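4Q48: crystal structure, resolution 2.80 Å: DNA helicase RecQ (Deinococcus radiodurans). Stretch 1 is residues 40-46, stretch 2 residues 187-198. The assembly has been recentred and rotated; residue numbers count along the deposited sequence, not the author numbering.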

# COMPACT_ATOMS: atom_id res chain seq x y z
N GLY A 40 11.20 -14.63 17.46
CA GLY A 40 10.36 -13.47 17.67
C GLY A 40 9.15 -13.40 16.75
O GLY A 40 8.95 -14.28 15.91
N ASN A 41 8.33 -12.37 16.94
CA ASN A 41 7.23 -12.07 16.03
C ASN A 41 7.60 -10.83 15.25
O ASN A 41 8.50 -10.10 15.65
CB ASN A 41 5.92 -11.83 16.77
CG ASN A 41 5.37 -13.09 17.41
OD1 ASN A 41 5.82 -14.21 17.11
ND2 ASN A 41 4.37 -12.93 18.27
N ALA A 42 6.91 -10.58 14.14
CA ALA A 42 7.27 -9.45 13.29
C ALA A 42 6.13 -8.99 12.39
O ALA A 42 5.27 -9.78 11.99
CB ALA A 42 8.49 -9.80 12.46
N LEU A 43 6.12 -7.70 12.10
CA LEU A 43 5.25 -7.11 11.09
C LEU A 43 6.13 -6.53 10.01
O LEU A 43 6.92 -5.62 10.27
CB LEU A 43 4.35 -6.05 11.67
CG LEU A 43 3.41 -5.44 10.64
CD1 LEU A 43 2.71 -6.54 9.87
CD2 LEU A 43 2.39 -4.52 11.30
N VAL A 44 6.03 -7.09 8.82
CA VAL A 44 6.90 -6.70 7.72
C VAL A 44 6.10 -6.08 6.56
O VAL A 44 5.16 -6.68 6.03
CB VAL A 44 7.72 -7.91 7.22
CG1 VAL A 44 8.51 -7.54 5.97
CG2 VAL A 44 8.66 -8.37 8.31
N LEU A 45 6.47 -4.86 6.19
CA LEU A 45 5.77 -4.15 5.13
C LEU A 45 6.79 -3.83 4.05
O LEU A 45 7.78 -3.13 4.28
CB LEU A 45 5.11 -2.89 5.70
CG LEU A 45 4.35 -3.20 7.01
CD1 LEU A 45 5.07 -2.58 8.19
CD2 LEU A 45 2.90 -2.77 7.01
N MET A 46 6.61 -4.48 2.90
CA MET A 46 7.55 -4.33 1.79
C MET A 46 6.87 -4.30 0.44
O MET A 46 5.80 -4.86 0.27
CB MET A 46 8.57 -5.48 1.81
CG MET A 46 9.63 -5.32 2.88
SD MET A 46 11.13 -6.30 2.61
CE MET A 46 11.17 -6.42 0.83
N THR A 187 -5.16 -0.23 8.20
CA THR A 187 -4.93 -1.64 7.93
C THR A 187 -3.75 -2.19 8.74
O THR A 187 -3.84 -3.29 9.28
CB THR A 187 -4.69 -1.88 6.44
OG1 THR A 187 -5.69 -1.17 5.69
CG2 THR A 187 -4.75 -3.37 6.13
N ARG A 188 -2.68 -1.41 8.84
CA ARG A 188 -1.54 -1.77 9.68
C ARG A 188 -2.00 -2.01 11.12
O ARG A 188 -1.48 -2.88 11.81
CB ARG A 188 -0.50 -0.64 9.66
CG ARG A 188 0.15 -0.39 8.32
CD ARG A 188 1.47 0.34 8.50
NE ARG A 188 1.23 1.70 8.99
CZ ARG A 188 0.95 2.73 8.19
NH1 ARG A 188 0.90 2.56 6.88
NH2 ARG A 188 0.73 3.95 8.68
N ALA A 189 -2.98 -1.22 11.55
CA ALA A 189 -3.49 -1.31 12.90
C ALA A 189 -4.31 -2.58 13.12
O ALA A 189 -4.24 -3.20 14.19
CB ALA A 189 -4.31 -0.07 13.21
N ASP A 190 -5.04 -3.00 12.09
CA ASP A 190 -5.95 -4.14 12.13
C ASP A 190 -5.26 -5.49 12.03
O ASP A 190 -5.72 -6.47 12.62
CB ASP A 190 -6.93 -4.04 10.96
CG ASP A 190 -8.24 -3.43 11.35
OD1 ASP A 190 -8.31 -2.79 12.43
OD2 ASP A 190 -9.19 -3.55 10.53
N ILE A 191 -4.14 -5.53 11.33
CA ILE A 191 -3.30 -6.72 11.30
C ILE A 191 -2.75 -7.00 12.68
O ILE A 191 -2.78 -8.14 13.15
CB ILE A 191 -2.15 -6.57 10.30
CG1 ILE A 191 -2.70 -6.44 8.88
CG2 ILE A 191 -1.19 -7.74 10.39
CD1 ILE A 191 -1.64 -6.07 7.83
N LYS A 192 -2.30 -5.94 13.37
CA LYS A 192 -1.75 -6.09 14.70
C LYS A 192 -2.82 -6.77 15.56
O LYS A 192 -2.53 -7.71 16.31
CB LYS A 192 -1.32 -4.73 15.26
CG LYS A 192 -0.10 -4.10 14.55
CD LYS A 192 0.22 -2.69 15.07
CE LYS A 192 1.33 -1.99 14.26
NZ LYS A 192 2.57 -1.64 15.04
N SER A 193 -4.07 -6.35 15.41
CA SER A 193 -5.12 -6.86 16.28
C SER A 193 -5.48 -8.33 16.07
O SER A 193 -5.74 -9.06 17.03
CB SER A 193 -6.38 -6.01 16.13
OG SER A 193 -6.36 -4.93 17.04
N VAL A 194 -5.53 -8.77 14.81
CA VAL A 194 -5.88 -10.16 14.48
C VAL A 194 -4.80 -11.19 14.83
O VAL A 194 -5.10 -12.30 15.29
CB VAL A 194 -6.26 -10.28 13.01
CG1 VAL A 194 -6.84 -11.66 12.73
CG2 VAL A 194 -7.28 -9.21 12.66
N LEU A 195 -3.54 -10.84 14.56
CA LEU A 195 -2.44 -11.77 14.73
C LEU A 195 -1.58 -11.42 15.94
O LEU A 195 -0.41 -11.82 16.00
CB LEU A 195 -1.58 -11.80 13.46
CG LEU A 195 -2.37 -11.90 12.14
CD1 LEU A 195 -1.49 -11.61 10.94
CD2 LEU A 195 -3.03 -13.27 12.00
N ARG A 196 -2.16 -10.70 16.90
CA ARG A 196 -1.44 -10.19 18.09
C ARG A 196 -0.00 -9.77 17.84
O ARG A 196 0.94 -10.37 18.37
CB ARG A 196 -1.48 -11.20 19.23
CG ARG A 196 -2.84 -11.78 19.49
CD ARG A 196 -2.78 -12.91 20.50
NE ARG A 196 -3.85 -13.87 20.21
CZ ARG A 196 -4.31 -14.80 21.05
NH1 ARG A 196 -5.30 -15.59 20.64
NH2 ARG A 196 -3.76 -14.97 22.25
N LEU A 197 0.16 -8.72 17.06
CA LEU A 197 1.47 -8.19 16.75
C LEU A 197 1.52 -6.74 17.20
O LEU A 197 2.35 -5.95 16.73
CB LEU A 197 1.80 -8.35 15.26
CG LEU A 197 1.69 -9.81 14.79
CD1 LEU A 197 1.94 -9.99 13.31
CD2 LEU A 197 2.63 -10.67 15.60
N GLU A 198 0.62 -6.40 18.12
CA GLU A 198 0.61 -5.05 18.67
C GLU A 198 1.91 -4.86 19.40
O GLU A 198 2.51 -3.80 19.34
CB GLU A 198 -0.58 -4.82 19.62
CG GLU A 198 -0.83 -5.96 20.59
CD GLU A 198 -1.94 -6.89 20.12
OE1 GLU A 198 -2.54 -6.60 19.07
OE2 GLU A 198 -2.20 -7.92 20.79

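This is a small, mainly apolar packing contact between a buried strand and a helix with the loop that follows it, and no hydrogen bond crosses it. The residues that touch are at least 143 apart in sequence. Strand 42-45 and helix 187-194 run nearly antiparallel, at 151°, with their axes 10.4 Å apart at closest approach. That spacing leaves room for a layer of side chains, and the contact buries 341 Å² in total.

The side chains alternate. Asn 41, just before the strand, and Leu 43 and Leu 45 within it point their CA-to-CB bonds toward the second stretch, while Ala 42 points away.

Leu 43 is the centre of the contact and has the largest covered area, 86 Å². Leu 43 CD1 lies 4.1 Å from CG2 of Ile 191, an apolar pair. Leu 43 CD2 lies 4.0 Å from CE of Lys 192 and 4.2 Å from the backbone O of Arg 188. The CA-to-CB bond of Lys 192 points sideways, but the end of the side chain comes nearer, so its aliphatic chain meets the leucine.

Leu 45 continues the packing toward the start of the helix segment. Leu 45 CD2 is 3.7 Å from CD of Arg 188, a carbon-to-carbon contact. The charged end of Arg 188 is engaged elsewhere in the structure through NH1.

At the other end, Leu 197 covers the start of the strand. Leu 197 CD2 is 3.7 Å from CB of Asn 41, and Leu 197 CD1 is 3.6 Å from the backbone O of Ala 42. Ala 42 therefore takes part through its backbone, although its side chain points away. The backbone here has left the helix: Arg 196 has positive phi, 35°. Leu 197 N donates to Lys 192 O at 3.0 Å, which ties this turn back to the helix.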